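Local coordinates for protein adenylyl-sulfate kinase 1, chloroplastic (PDB 3UIE) that catalyses the ATP-dependent 3'-phosphorylation of adenosine 5'-phosphosulfate to 3'-phosphoadenylyl sulfate, the activated form of sulfate, as a disulfide-linked homodimer in the chloroplast, at residues S180-E183 / M184-V188; Q47-Q51 / K52-C56; A80-I83 / R84-E88; S106-R109 / T110-D113; L133-C136 / E137-P141. One frame throughout, in Å; residues are numbered along the deposited sequence. Where two conformers were deposited one is given.

Contact 1: S180-E183 / M184-V188. With ANP (phosphoaminophosphonic acid-adenylate ester), chain E.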
# COMPACT_ATOMS: atom_id res chain seq x y z
N SER A 180 -9.84 -28.77 -0.90
CA SER A 180 -9.92 -27.90 -2.06
C SER A 180 -9.68 -26.45 -1.68
O SER A 180 -9.85 -26.06 -0.52
CB SER A 180 -11.30 -28.08 -2.68
OG SER A 180 -12.27 -27.48 -1.84
N PRO A 181 -9.24 -25.63 -2.64
CA PRO A 181 -9.07 -24.21 -2.34
C PRO A 181 -10.36 -23.60 -1.80
O PRO A 181 -10.32 -22.77 -0.90
CB PRO A 181 -8.71 -23.61 -3.69
CG PRO A 181 -8.05 -24.74 -4.43
CD PRO A 181 -8.79 -25.97 -4.00
N ILE A 182 -11.51 -24.00 -2.34
CA ILE A 182 -12.77 -23.45 -1.85
C ILE A 182 -13.04 -23.87 -0.41
O ILE A 182 -13.44 -23.05 0.42
CB ILE A 182 -13.97 -23.84 -2.75
CG1 ILE A 182 -13.89 -23.10 -4.09
CG2 ILE A 182 -15.28 -23.47 -2.08
CD1 ILE A 182 -15.03 -23.47 -5.04
N GLU A 183 -12.81 -25.14 -0.09
CA GLU A 183 -13.04 -25.56 1.29
C GLU A 183 -12.08 -24.82 2.20
O GLU A 183 -12.46 -24.39 3.28
CB GLU A 183 -12.91 -27.08 1.49
CG GLU A 183 -13.09 -27.48 2.95
CD GLU A 183 -13.41 -28.95 3.15
OE1 GLU A 183 -13.17 -29.77 2.23
OE2 GLU A 183 -13.92 -29.28 4.24
N MET A 184 -10.84 -24.65 1.75
CA MET A 184 -9.88 -23.92 2.59
C MET A 184 -10.27 -22.46 2.80
O MET A 184 -10.12 -21.94 3.91
CB MET A 184 -8.46 -24.02 2.03
CG MET A 184 -7.87 -25.41 2.18
SD MET A 184 -6.15 -25.47 1.67
CE MET A 184 -6.24 -24.86 0.03
N ALA A 185 -10.76 -21.80 1.75
CA ALA A 185 -11.23 -20.43 1.91
C ALA A 185 -12.42 -20.39 2.86
O ALA A 185 -12.57 -19.45 3.63
CB ALA A 185 -11.59 -19.81 0.53
N GLU A 186 -13.27 -21.41 2.82
CA GLU A 186 -14.42 -21.44 3.72
C GLU A 186 -13.95 -21.45 5.17
O GLU A 186 -14.55 -20.78 6.01
CB GLU A 186 -15.32 -22.65 3.46
CG GLU A 186 -16.18 -22.51 2.21
CD GLU A 186 -16.90 -23.81 1.86
OE1 GLU A 186 -16.93 -24.73 2.70
OE2 GLU A 186 -17.42 -23.91 0.73
N LYS A 187 -12.88 -22.19 5.45
CA LYS A 187 -12.35 -22.28 6.81
C LYS A 187 -11.80 -20.92 7.26
O LYS A 187 -12.02 -20.51 8.40
CB LYS A 187 -11.26 -23.35 6.91
CG LYS A 187 -11.75 -24.76 6.64
CD LYS A 187 -10.61 -25.77 6.77
CE LYS A 187 -11.11 -27.20 6.61
NZ LYS A 187 -12.02 -27.57 7.74
N VAL A 188 -11.10 -20.22 6.37
CA VAL A 188 -10.62 -18.88 6.67
C VAL A 188 -11.78 -17.92 6.86
O VAL A 188 -11.77 -17.12 7.78
CB VAL A 188 -9.63 -18.36 5.60
CG1 VAL A 188 -9.17 -16.95 5.94
CG2 VAL A 188 -8.43 -19.31 5.53
PG ANP E . 4.61 -19.56 -5.33
O1G ANP E . 5.87 -19.99 -6.23
O2G ANP E . 3.98 -18.37 -6.05
O3G ANP E . 5.08 -19.20 -3.94
PB ANP E . 2.08 -20.76 -4.42
O1B ANP E . 1.25 -19.49 -4.82
O2B ANP E . 2.22 -21.11 -2.92
N3B ANP E . 3.48 -20.81 -5.41
PA ANP E . 0.04 -21.75 -6.25
O1A ANP E . 0.50 -21.07 -7.49
O2A ANP E . -1.17 -21.12 -5.64
O3A ANP E . 1.27 -21.86 -5.28
O5' ANP E . -0.28 -23.27 -6.53
C5' ANP E . 0.63 -24.13 -7.12
C4' ANP E . 0.04 -25.21 -7.83
O4' ANP E . -0.64 -26.11 -6.90
C3' ANP E . -0.98 -24.65 -8.72
O3' ANP E . -0.79 -25.15 -10.03
C2' ANP E . -2.27 -25.07 -8.19
O2' ANP E . -3.11 -25.55 -9.20
C1' ANP E . -1.98 -26.17 -7.25
N9 ANP E . -2.86 -26.06 -6.07
C8 ANP E . -3.10 -24.91 -5.42
N7 ANP E . -3.93 -25.18 -4.42
C5 ANP E . -4.22 -26.49 -4.44
C6 ANP E . -5.03 -27.29 -3.64
N6 ANP E . -5.76 -26.69 -2.54
N1 ANP E . -5.11 -28.60 -3.92
C2 ANP E . -4.43 -29.13 -4.95
N3 ANP E . -3.65 -28.39 -5.74
C4 ANP E . -3.53 -27.07 -5.50
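Ser180 O receives the shortest polar bond here, from Met184 N at 2.8 Å. It opens the first turn of helix 181-195, for which Ser180 is the N-cap: Ser180 OG accepts from Glu183 N at 3.0 Å with an angle at hydrogen of 161°, so the hydroxyl stands in for the carbonyl that a preceding turn would have offered. Ala185, Glu186 and Lys187 then bond back to Pro181, Ile182 and Glu183 in the regular i to i+4 pattern. Outward, Ile182 CG2 touches Glu186 OE2 at 3.6 Å. Glu183 OE2 and Lys187 NZ remain 4.3 Å apart, beyond a salt bridge, and any attraction between these exposed groups is probably modest. The inward side faces the nucleotide analogue: Pro181 touches Thr40, an ATP-binding residue on helix 38-51, while Met184 rests on Leu41 and on Leu173 of the edge strand. Met184 CG stands anti to its own carbonyl carbon (chi1 -71°), and the bend at chi3 (-56°) brings the methyl round to Pro181. Together the two residues border the amino end of the adenine, Pro181 CD lying 3.4 Å and Met184 CE 3.2 Å from ANP N6.

Contact 2: Q47-Q51 / K52-C56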
# COMPACT_ATOMS: atom_id res chain seq x y z
N GLN A 47 -12.43 -14.15 -3.72
CA GLN A 47 -13.67 -14.36 -4.44
C GLN A 47 -14.84 -14.52 -3.48
O GLN A 47 -15.92 -13.96 -3.68
CB GLN A 47 -13.55 -15.61 -5.32
CG GLN A 47 -14.86 -16.04 -5.91
CD GLN A 47 -15.24 -15.23 -7.13
OE1 GLN A 47 -14.51 -14.31 -7.53
NE2 GLN A 47 -16.37 -15.56 -7.74
N MET A 48 -14.62 -15.31 -2.43
CA MET A 48 -15.66 -15.63 -1.46
C MET A 48 -16.04 -14.39 -0.64
O MET A 48 -17.22 -14.13 -0.39
CB MET A 48 -15.16 -16.76 -0.54
CG MET A 48 -16.16 -17.31 0.44
SD MET A 48 -15.48 -18.80 1.23
CE MET A 48 -15.26 -19.85 -0.20
N LEU A 49 -15.04 -13.61 -0.24
CA LEU A 49 -15.31 -12.42 0.56
C LEU A 49 -15.99 -11.35 -0.29
O LEU A 49 -16.92 -10.69 0.17
CB LEU A 49 -14.01 -11.86 1.15
CG LEU A 49 -13.47 -12.71 2.30
CD1 LEU A 49 -12.05 -12.29 2.65
CD2 LEU A 49 -14.39 -12.63 3.52
N TYR A 50 -15.57 -11.24 -1.54
CA TYR A 50 -16.19 -10.26 -2.44
C TYR A 50 -17.67 -10.59 -2.60
O TYR A 50 -18.50 -9.70 -2.59
CB TYR A 50 -15.52 -10.26 -3.81
CG TYR A 50 -16.18 -9.24 -4.72
CD1 TYR A 50 -15.79 -7.91 -4.67
CD2 TYR A 50 -17.24 -9.60 -5.55
CE1 TYR A 50 -16.42 -6.95 -5.47
CE2 TYR A 50 -17.87 -8.66 -6.34
CZ TYR A 50 -17.45 -7.34 -6.30
OH TYR A 50 -18.08 -6.40 -7.07
N GLN A 51 -18.02 -11.87 -2.73
CA GLN A 51 -19.42 -12.24 -2.91
C GLN A 51 -20.26 -11.92 -1.66
O GLN A 51 -21.46 -11.65 -1.75
CB GLN A 51 -19.56 -13.71 -3.33
CG GLN A 51 -21.00 -14.20 -3.42
CD GLN A 51 -21.15 -15.47 -4.26
OE1 GLN A 51 -20.30 -15.76 -5.11
NE2 GLN A 51 -22.23 -16.22 -4.04
N LYS A 52 -19.62 -11.91 -0.50
CA LYS A 52 -20.28 -11.48 0.74
C LYS A 52 -20.28 -9.94 0.91
O LYS A 52 -20.73 -9.42 1.94
CB LYS A 52 -19.60 -12.14 1.94
CG LYS A 52 -19.71 -13.67 1.98
CD LYS A 52 -18.84 -14.29 3.07
CE LYS A 52 -19.49 -14.18 4.45
NZ LYS A 52 -20.80 -14.91 4.54
N GLY A 53 -19.76 -9.23 -0.08
CA GLY A 53 -19.74 -7.78 -0.05
C GLY A 53 -18.60 -7.19 0.76
O GLY A 53 -18.65 -6.05 1.20
N LYS A 54 -17.54 -7.97 0.96
CA LYS A 54 -16.39 -7.47 1.70
C LYS A 54 -15.24 -7.11 0.75
O LYS A 54 -15.01 -7.80 -0.25
CB LYS A 54 -15.93 -8.48 2.75
CG LYS A 54 -17.08 -9.03 3.61
CD LYS A 54 -17.72 -7.91 4.42
CE LYS A 54 -19.11 -8.29 4.89
NZ LYS A 54 -19.79 -7.17 5.60
N LEU A 55 -14.50 -6.06 1.07
CA LEU A 55 -13.44 -5.57 0.21
C LEU A 55 -12.09 -6.10 0.66
O LEU A 55 -11.65 -5.81 1.78
CB LEU A 55 -13.42 -4.04 0.20
CG LEU A 55 -12.37 -3.37 -0.69
CD1 LEU A 55 -12.54 -3.82 -2.14
CD2 LEU A 55 -12.48 -1.85 -0.57
N CYS A 56 -11.45 -6.87 -0.22
CA CYS A 56 -10.14 -7.47 0.04
C CYS A 56 -9.16 -6.98 -1.01
O CYS A 56 -9.57 -6.55 -2.08
CB CYS A 56 -10.18 -8.99 -0.07
SG CYS A 56 -11.27 -9.78 1.08
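Leu49 and Cys56 meet at the turn that ends helix 38-51, the cysteine directed back at the leucine. Cys56 SG stands anti to its own carbonyl carbon (chi1 -61°), which lays the sulfur against the leucine, 3.4 Å from Leu49 CB; Cys56 was modelled in two conformers, so the finer details of this approach are doubtful. Lys54 lies alongside, its CB 4.2 Å from Leu49 CB, before its chain leads off to put NZ on the carbonyls of Leu198 and Asp22. Tyr50 points the other way, and its OH bonds to Asp16 O of the second subunit. The backbone at the end of the helix forms a Schellman motif. Gly53, with positive phi (82°), donates to Tyr50 O at 2.8 Å, the donor standing 64° out of the carbonyl plane, and Lys54 N reaches Leu49 O at 2.9 Å. That same carbonyl takes a weak bond from Lys52 N, which also bonds, at a better angle, to Met48 O at 3.3 Å. Met48 and Leu49 pack on helix 181-195, whereas Cys56 opens strand 56-60 and touches Ile99 and Ile101 of the adjacent strand 99-103, so the turn joins helix to sheet.

Contact 3: A80-I83 / R84-E88. With ADX (adenosine-5'-phosphosulfate), chain D.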
# COMPACT_ATOMS: atom_id res chain seq x y z
N ALA A 80 14.29 -10.55 3.36
CA ALA A 80 13.88 -9.84 4.58
C ALA A 80 13.28 -8.46 4.25
O ALA A 80 12.26 -8.07 4.82
CB ALA A 80 15.07 -9.71 5.53
N GLU A 81 13.92 -7.73 3.35
CA GLU A 81 13.42 -6.42 2.94
C GLU A 81 12.09 -6.55 2.19
O GLU A 81 11.18 -5.75 2.39
CB GLU A 81 14.45 -5.68 2.07
CG GLU A 81 14.01 -4.31 1.60
CD GLU A 81 13.82 -3.31 2.73
OE1 GLU A 81 14.06 -3.64 3.91
OE2 GLU A 81 13.42 -2.17 2.41
N ASN A 82 11.99 -7.56 1.34
CA ASN A 82 10.75 -7.85 0.63
C ASN A 82 9.60 -8.03 1.63
O ASN A 82 8.55 -7.43 1.49
CB ASN A 82 10.93 -9.13 -0.20
CG ASN A 82 9.70 -9.48 -1.02
OD1 ASN A 82 9.14 -8.63 -1.72
ND2 ASN A 82 9.28 -10.73 -0.94
N ILE A 83 9.83 -8.88 2.63
CA ILE A 83 8.82 -9.18 3.65
C ILE A 83 8.53 -7.93 4.46
O ILE A 83 7.37 -7.62 4.76
CB ILE A 83 9.33 -10.31 4.60
CG1 ILE A 83 9.48 -11.63 3.84
CG2 ILE A 83 8.41 -10.44 5.82
CD1 ILE A 83 10.39 -12.66 4.56
N ARG A 84 9.58 -7.22 4.84
CA ARG A 84 9.41 -6.01 5.64
C ARG A 84 8.50 -5.01 4.92
O ARG A 84 7.57 -4.49 5.52
CB ARG A 84 10.75 -5.35 5.93
CG ARG A 84 10.62 -4.14 6.82
CD ARG A 84 11.90 -3.30 6.86
NE ARG A 84 12.11 -2.52 5.65
CZ ARG A 84 11.57 -1.32 5.41
NH1 ARG A 84 10.74 -0.77 6.29
NH2 ARG A 84 11.84 -0.69 4.27
N ARG A 85 8.79 -4.73 3.66
CA ARG A 85 8.01 -3.74 2.92
C ARG A 85 6.57 -4.22 2.75
O ARG A 85 5.63 -3.44 2.90
CB ARG A 85 8.61 -3.45 1.54
CG ARG A 85 9.95 -2.74 1.57
CD ARG A 85 10.40 -2.46 0.13
NE ARG A 85 11.80 -2.06 0.04
CZ ARG A 85 12.46 -1.94 -1.10
NH1 ARG A 85 11.84 -2.18 -2.26
NH2 ARG A 85 13.73 -1.58 -1.10
N VAL A 86 6.40 -5.50 2.44
CA VAL A 86 5.04 -6.02 2.30
C VAL A 86 4.26 -5.91 3.60
O VAL A 86 3.08 -5.55 3.59
CB VAL A 86 5.01 -7.46 1.74
CG1 VAL A 86 3.60 -8.03 1.83
CG2 VAL A 86 5.49 -7.48 0.30
N GLY A 87 4.90 -6.19 4.73
CA GLY A 87 4.27 -6.01 6.04
C GLY A 87 3.82 -4.57 6.27
O GLY A 87 2.73 -4.31 6.79
N GLU A 88 4.66 -3.61 5.90
CA GLU A 88 4.31 -2.20 6.06
C GLU A 88 3.15 -1.79 5.15
O GLU A 88 2.26 -1.04 5.56
CB GLU A 88 5.54 -1.31 5.83
CG GLU A 88 6.62 -1.43 6.95
CD GLU A 88 6.32 -0.62 8.22
OE1 GLU A 88 5.17 -0.15 8.42
OE2 GLU A 88 7.25 -0.46 9.03
SB ADX D . 10.04 -14.32 -0.61
O1B ADX D . 10.82 -13.12 -0.80
O2B ADX D . 10.90 -15.36 -0.02
O3B ADX D . 8.90 -14.08 0.31
PA ADX D . 8.34 -14.26 -2.81
O1A ADX D . 8.33 -12.76 -2.78
O2A ADX D . 6.98 -14.85 -2.44
O3A ADX D . 9.53 -14.85 -1.93
O5' ADX D . 8.70 -14.68 -4.29
C5' ADX D . 8.53 -16.01 -4.69
C4' ADX D . 8.36 -16.22 -6.10
O4' ADX D . 9.55 -15.85 -6.78
C3' ADX D . 8.12 -17.66 -6.35
O3' ADX D . 6.92 -17.81 -7.03
C2' ADX D . 9.13 -18.08 -7.23
O2' ADX D . 8.49 -18.34 -8.44
C1' ADX D . 10.05 -16.95 -7.48
N9 ADX D . 11.42 -17.27 -7.17
C8 ADX D . 12.50 -16.99 -7.93
N7 ADX D . 13.61 -17.37 -7.28
C5 ADX D . 13.23 -17.90 -6.10
C6 ADX D . 13.93 -18.47 -5.01
N6 ADX D . 15.36 -18.54 -5.04
N1 ADX D . 13.25 -18.94 -3.94
C2 ADX D . 11.91 -18.86 -3.91
N3 ADX D . 11.21 -18.32 -4.93
C4 ADX D . 11.84 -17.84 -6.02
O HOH W 1 15.70 -1.17 1.03
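The side chain of Glu81 projects from helix 76-95 and bends along it to meet two arginines of the next turn. From CB the chain runs with CG anti to the backbone N, then bends at chi2 (65°), which swings the carboxylate over the following residues. CG passes 3.5 Å from Arg85 NE. Beyond CD, OE1 accepts from Arg84 NE at 2.8 Å, approached from above the carboxylate plane, and OE2 accepts from Arg84 NH2 at 2.9 Å on its syn side, so Arg84 holds the carboxylate side-on with two nitrogens. OE2 also takes Arg85 NE at 2.9 Å on its anti side, from the same face as Arg84 NH2. The planes show the difference: the Arg84 guanidinium lies 34° from the carboxylate, that of Arg85 stands 88° to it. A water bridges Arg85 NH2 and, weakly, OE2. The next residue, Asn82, points elsewhere: its ND2 donates to ADX O1B on the sulfate at 2.8 Å and weakly to O1A, while its OD1 accepts from Asn69. Arg85 NH1 pairs with Asp71, and Arg84 NH2 with Leu68 O of the second subunit. One carboxylate shared by two guanidinium groups probably offsets their mutual repulsion at this subunit interface and favours its own ionised form.

Contact 4: S106-R109 / T110-D113. With ADX (adenosine-5'-phosphosulfate), chain D.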
# COMPACT_ATOMS: atom_id res chain seq x y z
N SER A 106 7.77 -15.87 2.17
CA SER A 106 8.17 -15.31 3.48
C SER A 106 8.76 -16.37 4.41
O SER A 106 8.18 -16.68 5.45
CB SER A 106 7.01 -14.56 4.14
OG SER A 106 5.80 -15.31 4.09
N PRO A 107 9.93 -16.92 4.04
CA PRO A 107 10.46 -18.13 4.69
C PRO A 107 10.97 -17.93 6.11
O PRO A 107 11.04 -18.89 6.85
CB PRO A 107 11.60 -18.54 3.75
CG PRO A 107 12.05 -17.25 3.14
CD PRO A 107 10.79 -16.44 2.95
N TYR A 108 11.34 -16.71 6.48
CA TYR A 108 12.02 -16.47 7.75
C TYR A 108 11.05 -16.06 8.86
O TYR A 108 10.29 -15.09 8.74
CB TYR A 108 13.11 -15.41 7.57
CG TYR A 108 14.03 -15.68 6.39
CD1 TYR A 108 14.43 -16.98 6.08
CD2 TYR A 108 14.47 -14.65 5.58
CE1 TYR A 108 15.28 -17.22 4.99
CE2 TYR A 108 15.30 -14.88 4.50
CZ TYR A 108 15.70 -16.16 4.21
OH TYR A 108 16.53 -16.37 3.13
N ARG A 109 11.11 -16.81 9.95
CA ARG A 109 10.22 -16.65 11.09
C ARG A 109 10.36 -15.25 11.69
O ARG A 109 9.38 -14.57 11.98
CB ARG A 109 10.58 -17.74 12.11
CG ARG A 109 9.62 -17.99 13.23
CD ARG A 109 10.07 -19.23 14.05
NE ARG A 109 9.80 -20.46 13.33
CZ ARG A 109 10.68 -21.45 13.14
NH1 ARG A 109 11.90 -21.38 13.63
NH2 ARG A 109 10.31 -22.53 12.47
N THR A 110 11.61 -14.82 11.88
CA THR A 110 11.88 -13.51 12.47
C THR A 110 11.25 -12.39 11.65
O THR A 110 10.78 -11.39 12.20
CB THR A 110 13.41 -13.26 12.62
OG1 THR A 110 13.63 -12.04 13.33
CG2 THR A 110 14.09 -13.20 11.25
N ASP A 111 11.26 -12.53 10.33
CA ASP A 111 10.71 -11.48 9.47
C ASP A 111 9.18 -11.48 9.46
O ASP A 111 8.57 -10.41 9.49
CB ASP A 111 11.27 -11.56 8.06
CG ASP A 111 12.76 -11.36 8.03
OD1 ASP A 111 13.24 -10.40 8.67
OD2 ASP A 111 13.46 -12.16 7.39
N ARG A 112 8.56 -12.66 9.43
CA ARG A 112 7.10 -12.70 9.58
C ARG A 112 6.67 -12.18 10.95
O ARG A 112 5.66 -11.49 11.06
CB ARG A 112 6.52 -14.09 9.35
CG ARG A 112 6.80 -14.69 7.98
CD ARG A 112 5.92 -15.94 7.77
NE ARG A 112 6.09 -16.90 8.88
CZ ARG A 112 6.98 -17.89 8.89
NH1 ARG A 112 7.80 -18.07 7.86
NH2 ARG A 112 7.06 -18.69 9.95
N ASP A 113 7.42 -12.52 12.00
CA ASP A 113 7.06 -12.04 13.34
C ASP A 113 7.14 -10.53 13.45
O ASP A 113 6.34 -9.90 14.16
CB ASP A 113 7.94 -12.69 14.43
CG ASP A 113 7.72 -14.20 14.53
OD1 ASP A 113 6.72 -14.73 13.99
OD2 ASP A 113 8.56 -14.86 15.17
SB ADX D . 10.04 -14.32 -0.61
O1B ADX D . 10.82 -13.12 -0.80
O2B ADX D . 10.90 -15.36 -0.02
O3B ADX D . 8.90 -14.08 0.31
PA ADX D . 8.34 -14.26 -2.81
O1A ADX D . 8.33 -12.76 -2.78
O2A ADX D . 6.98 -14.85 -2.44
O3A ADX D . 9.53 -14.85 -1.93
O5' ADX D . 8.70 -14.68 -4.29
C5' ADX D . 8.53 -16.01 -4.69
C4' ADX D . 8.36 -16.22 -6.10
O4' ADX D . 9.55 -15.85 -6.78
C3' ADX D . 8.12 -17.66 -6.35
O3' ADX D . 6.92 -17.81 -7.03
C2' ADX D . 9.13 -18.08 -7.23
O2' ADX D . 8.49 -18.34 -8.44
C1' ADX D . 10.05 -16.95 -7.48
N9 ADX D . 11.42 -17.27 -7.17
C8 ADX D . 12.50 -16.99 -7.93
N7 ADX D . 13.61 -17.37 -7.28
C5 ADX D . 13.23 -17.90 -6.10
C6 ADX D . 13.93 -18.47 -5.01
N6 ADX D . 15.36 -18.54 -5.04
N1 ADX D . 13.25 -18.94 -3.94
C2 ADX D . 11.91 -18.86 -3.91
N3 ADX D . 11.21 -18.32 -4.93
C4 ADX D . 11.84 -17.84 -6.02
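Ser106 O is met by Arg112 NH1 at 2.8 Å, in the carbonyl plane and with the acceptor 2° from the guanidinium plane, where the substrate loop runs into helix 109-117 of this P-loop kinase fold. This is the tight part. Arg112 CG stands anti to its carbonyl carbon (chi1 -59°) and the chain bends at chi3 (-53°), laying CD 3.7 Å from Ser106 OG and one guanidinium face over Arg109 CA. Its NE pairs with Glu126 and its NH2 reaches Glu164 O, so each of its nitrogens is engaged. A leucine in place of Arg112 would probably leave Ser106 O and Glu126 without these mates and free the loop beside the substrate to shift. Tyr108, the N-cap residue, sends OH to Asp161, while Asp111 OD2 sits at its ring edge, 3.2 Å from CD2. The outer side is looser: Thr110 and Asp113 are exposed, and Arg109 lies alongside Asp113, yet Arg109 NE is 6.0 Å from Asp113 OD2, and Arg109 NH2 bonds instead to Pro165 O. Ser106, by similarity the phosphoserine intermediate, keeps OG on Leu104 O and Trp29, and its backbone N donates to ADX O3B at 2.8 Å.

Contact 5: L133-C136 / E137-P141. With ANP (phosphoaminophosphonic acid-adenylate ester), chain E.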
# COMPACT_ATOMS: atom_id res chain seq x y z
N LEU A 133 7.33 -30.39 1.30
CA LEU A 133 8.17 -30.16 0.13
C LEU A 133 7.88 -31.15 -0.99
O LEU A 133 7.76 -30.76 -2.15
CB LEU A 133 9.65 -30.25 0.50
CG LEU A 133 10.62 -30.13 -0.67
CD1 LEU A 133 10.59 -28.70 -1.22
CD2 LEU A 133 12.02 -30.52 -0.24
N SER A 134 7.75 -32.44 -0.65
CA SER A 134 7.56 -33.47 -1.68
C SER A 134 6.33 -33.22 -2.54
O SER A 134 6.36 -33.44 -3.75
CB SER A 134 7.52 -34.88 -1.07
OG SER A 134 6.40 -35.02 -0.20
N VAL A 135 5.24 -32.77 -1.92
CA VAL A 135 4.02 -32.46 -2.67
C VAL A 135 4.17 -31.19 -3.52
O VAL A 135 3.70 -31.14 -4.66
CB VAL A 135 2.81 -32.32 -1.72
CG1 VAL A 135 1.58 -31.82 -2.47
CG2 VAL A 135 2.53 -33.65 -1.03
N CYS A 136 4.81 -30.15 -2.97
CA CYS A 136 5.03 -28.92 -3.73
C CYS A 136 5.88 -29.24 -4.94
O CYS A 136 5.65 -28.73 -6.04
CB CYS A 136 5.75 -27.88 -2.88
SG CYS A 136 4.81 -27.34 -1.46
N GLU A 137 6.88 -30.09 -4.73
CA GLU A 137 7.84 -30.42 -5.80
C GLU A 137 7.21 -31.30 -6.88
O GLU A 137 7.58 -31.22 -8.06
CB GLU A 137 9.09 -31.07 -5.21
CG GLU A 137 10.21 -31.29 -6.20
CD GLU A 137 11.53 -31.57 -5.52
OE1 GLU A 137 11.56 -31.64 -4.27
OE2 GLU A 137 12.55 -31.72 -6.24
N ALA A 138 6.25 -32.14 -6.49
CA ALA A 138 5.50 -32.92 -7.48
C ALA A 138 4.58 -32.00 -8.29
O ALA A 138 4.38 -32.20 -9.49
CB ALA A 138 4.71 -34.05 -6.80
N ARG A 139 4.03 -30.97 -7.65
CA ARG A 139 3.26 -29.97 -8.37
C ARG A 139 4.18 -29.17 -9.30
O ARG A 139 4.01 -29.19 -10.52
CB ARG A 139 2.55 -29.02 -7.39
CG ARG A 139 1.46 -29.69 -6.55
CD ARG A 139 0.97 -28.76 -5.46
NE ARG A 139 -0.10 -29.34 -4.64
CZ ARG A 139 -0.72 -28.68 -3.67
NH1 ARG A 139 -0.36 -27.44 -3.38
NH2 ARG A 139 -1.68 -29.27 -2.97
N ASP A 140 5.17 -28.50 -8.71
CA ASP A 140 6.16 -27.73 -9.45
C ASP A 140 5.55 -27.11 -10.71
O ASP A 140 6.00 -27.39 -11.82
CB ASP A 140 7.35 -28.63 -9.83
CG ASP A 140 8.57 -27.85 -10.28
OD1 ASP A 140 8.70 -26.65 -9.91
OD2 ASP A 140 9.42 -28.42 -11.01
N PRO A 141 4.53 -26.26 -10.53
CA PRO A 141 3.76 -25.69 -11.64
C PRO A 141 4.63 -24.88 -12.60
O PRO A 141 4.36 -24.87 -13.80
CB PRO A 141 2.78 -24.75 -10.94
CG PRO A 141 2.80 -25.12 -9.52
CD PRO A 141 4.14 -25.69 -9.23
PG ANP E . 4.61 -19.56 -5.33
O1G ANP E . 5.87 -19.99 -6.23
O2G ANP E . 3.98 -18.37 -6.05
O3G ANP E . 5.08 -19.20 -3.94
PB ANP E . 2.08 -20.76 -4.42
O1B ANP E . 1.25 -19.49 -4.82
O2B ANP E . 2.22 -21.11 -2.92
N3B ANP E . 3.48 -20.81 -5.41
PA ANP E . 0.04 -21.75 -6.25
O1A ANP E . 0.50 -21.07 -7.49
O2A ANP E . -1.17 -21.12 -5.64
O3A ANP E . 1.27 -21.86 -5.28
O5' ANP E . -0.28 -23.27 -6.53
C5' ANP E . 0.63 -24.13 -7.12
C4' ANP E . 0.04 -25.21 -7.83
O4' ANP E . -0.64 -26.11 -6.90
C3' ANP E . -0.98 -24.65 -8.72
O3' ANP E . -0.79 -25.15 -10.03
C2' ANP E . -2.27 -25.07 -8.19
O2' ANP E . -3.11 -25.55 -9.20
C1' ANP E . -1.98 -26.17 -7.25
N9 ANP E . -2.86 -26.06 -6.07
C8 ANP E . -3.10 -24.91 -5.42
N7 ANP E . -3.93 -25.18 -4.42
C5 ANP E . -4.22 -26.49 -4.44
C6 ANP E . -5.03 -27.29 -3.64
N6 ANP E . -5.76 -26.69 -2.54
N1 ANP E . -5.11 -28.60 -3.92
C2 ANP E . -4.43 -29.13 -4.95
N3 ANP E . -3.65 -28.39 -5.74
C4 ANP E . -3.53 -27.07 -5.50
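Val135 and Arg139 make the face contacts: Val135 CG1 lies over one face of the Arg139 guanidinium, 3.7 Å from NE, and the adenine covers the opposite face, with ANP N3 3.4 Å above the guanidinium plane and toward its rim. The arginine chain, extended from CG to NE with chi1 at -67°, carries the flat group along the base, its NH2 3.4 Å from ANP C2. Van der Waals contact is also made by Pro141, whose CG touches ANP C4' of the ribose, and by Cys136, which packs on Leu33 and Ser36 of the ATP-binding loop. Backbone bonds of the i to i+4 kind build helix 133-139, which follows strand 124-129 of the parallel sheet in this P-loop fold; the last, Asp140 N to Cys136 O, is 2.7 Å, after which Asp140 leaves helical geometry with positive phi (34°). An alanine at Arg139 would strip the cover from that side of the adenine and is likely to leave the base freer to tilt. The polar ends find their partners outside the two segments. Arg139 NH1 bonds to Gly35 O of the P-loop, Glu137 OE2 pairs with Arg149 NE, and Asp140 OD1 accepts from Tyr145 N at the start of helix 144-149.

Along the chain the order is contact 2, 3, 4, 5 and then 1, each closed before the next opens, around one parallel five-stranded sheet. Contacts 3 and 4 are neighbours, centres about 10 Å apart, joining helices 76-95 and 109-117 where Ala80 and Ile83 pack on Asp111, with Ile83 also on Ser106 of the loop before; both touch the phosphosulfate substrate. Contacts 1 and 5 have centres about 20 Å apart and both border the adenine of the ATP analogue. Contact 2 meets contact 1 through Met48 against Ala185 and Glu186, linking helices 38-51 and 181-195. Contacts 1 and 3 lie about 26 Å apart between centres, on opposite sides of the chain's centre. Contacts 2 and 3 also reach the second subunit, tying both helices to the dimer.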